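Side-chain contact in oxidoreductase, Gfo/Idh/MocA family (Pseudomonas syringae pv. tomato, PDB 3DTY), which is probably a nucleotide-dependent oxidoreductase of the Gfo/Idh/MocA family, with an N-terminal Rossmann-type dinucleotide-binding domain and bound magnesium: residues 69-72 with 73-76. Numbering follows the deposited sequence.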
# COMPACT_ATOMS: atom_id res chain seq x y z
N TYR A 69 22.57 -43.27 -6.75
CA TYR A 69 23.70 -43.64 -5.91
C TYR A 69 23.45 -43.53 -4.42
O TYR A 69 22.59 -42.77 -3.96
CB TYR A 69 24.90 -42.78 -6.32
CG TYR A 69 25.27 -43.00 -7.77
CD1 TYR A 69 26.02 -44.11 -8.17
CD2 TYR A 69 24.83 -42.11 -8.76
CE1 TYR A 69 26.32 -44.33 -9.51
CE2 TYR A 69 25.12 -42.32 -10.10
CZ TYR A 69 25.87 -43.43 -10.47
OH TYR A 69 26.20 -43.63 -11.79
N ALA A 70 24.20 -44.32 -3.65
CA ALA A 70 24.06 -44.35 -2.21
C ALA A 70 24.71 -43.12 -1.56
O ALA A 70 24.27 -42.67 -0.50
CB ALA A 70 24.69 -45.63 -1.66
N ASP A 71 25.76 -42.60 -2.19
CA ASP A 71 26.45 -41.43 -1.66
C ASP A 71 27.05 -40.59 -2.79
O ASP A 71 27.24 -41.08 -3.91
CB ASP A 71 27.55 -41.86 -0.68
CG ASP A 71 28.60 -42.73 -1.33
OD1 ASP A 71 29.50 -42.19 -2.01
OD2 ASP A 71 28.53 -43.97 -1.17
N TYR A 72 27.35 -39.33 -2.50
CA TYR A 72 27.91 -38.45 -3.52
C TYR A 72 29.23 -38.95 -4.10
O TYR A 72 29.49 -38.77 -5.29
CB TYR A 72 28.04 -37.01 -2.97
CG TYR A 72 29.12 -36.79 -1.93
CD1 TYR A 72 30.41 -36.45 -2.32
CD2 TYR A 72 28.84 -36.89 -0.57
CE1 TYR A 72 31.42 -36.22 -1.38
CE2 TYR A 72 29.84 -36.67 0.38
CZ TYR A 72 31.13 -36.33 -0.03
OH TYR A 72 32.12 -36.11 0.90
N LEU A 73 30.06 -39.58 -3.28
CA LEU A 73 31.35 -40.09 -3.76
C LEU A 73 31.20 -41.21 -4.79
O LEU A 73 31.83 -41.17 -5.85
CB LEU A 73 32.20 -40.57 -2.58
CG LEU A 73 33.39 -39.64 -2.29
CD1 LEU A 73 33.67 -39.60 -0.80
CD2 LEU A 73 34.60 -40.11 -3.08
N SER A 74 30.39 -42.21 -4.48
CA SER A 74 30.20 -43.29 -5.43
C SER A 74 29.62 -42.72 -6.73
O SER A 74 29.99 -43.16 -7.83
CB SER A 74 29.28 -44.37 -4.84
OG SER A 74 28.08 -43.81 -4.34
N MSE A 75 28.74 -41.74 -6.61
CA MSE A 75 28.16 -41.12 -7.80
C MSE A 75 29.24 -40.44 -8.65
O MSE A 75 29.35 -40.70 -9.84
CB MSE A 75 27.09 -40.08 -7.43
CG MSE A 75 26.60 -39.27 -8.64
SE MSE A 75 24.88 -38.38 -8.40
CE MSE A 75 25.47 -36.79 -7.47
N PHE A 76 30.03 -39.58 -8.02
CA PHE A 76 31.08 -38.87 -8.75
C PHE A 76 32.05 -39.85 -9.42
O PHE A 76 32.40 -39.68 -10.60
CB PHE A 76 31.85 -37.93 -7.83
CG PHE A 76 31.02 -36.79 -7.29
CD1 PHE A 76 29.77 -36.49 -7.82
CD2 PHE A 76 31.49 -36.01 -6.23
CE1 PHE A 76 29.01 -35.44 -7.34
CE2 PHE A 76 30.74 -34.95 -5.74
CZ PHE A 76 29.49 -34.67 -6.28
O HOH W 1 26.06 -46.31 -4.93
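Met-75 sets its CA over one face of the Tyr-69 ring on the buried side of this turn: Met-75 CA stands 3.6 Å from the centroid of the Tyr-69 ring, a CH-pi contact, while Met-75 CB comes within 3.3 Å of Tyr-69 CD2. With CG anti to the backbone N (chi1 172°), the selenomethionine chain runs on past the CD2 side of the ring, and the selenium reaches it only obliquely, 4.9 Å from the centroid. Ala-44 of strand 40-46 touches both side chains, and Tyr-69 OH is hydrogen-bonded to Glu-79. A side-chain-to-backbone bond identifies Asp-71 as the N-cap of helix 72-79 in the Rossmann-fold domain: Asp-71 OD1 accepts from Ser-74 N at 2.6 Å, a nearly straight bond (165°) that arrives from above the carboxylate plane. Asp-71 O has two donors, Met-75 N and the hydroxyl Ser-74 OG, the latter at 2.9 Å. A second aromatic contact places the edge of Tyr-72 toward the face of Phe-76, offset, with the planes at 61° and Tyr-72 CD1 3.7 Å from Phe-76 CE2; helix 98-107 packs against both rings. By contrast, the outer side is loose: Leu-73 is exposed and runs alongside Tyr-72, with Leu-73 CG 4.1 Å from Tyr-72 CE1. Near exposed Ala-70 a water accepts from the Ala-70 backbone N and donates to Ser-74 OG.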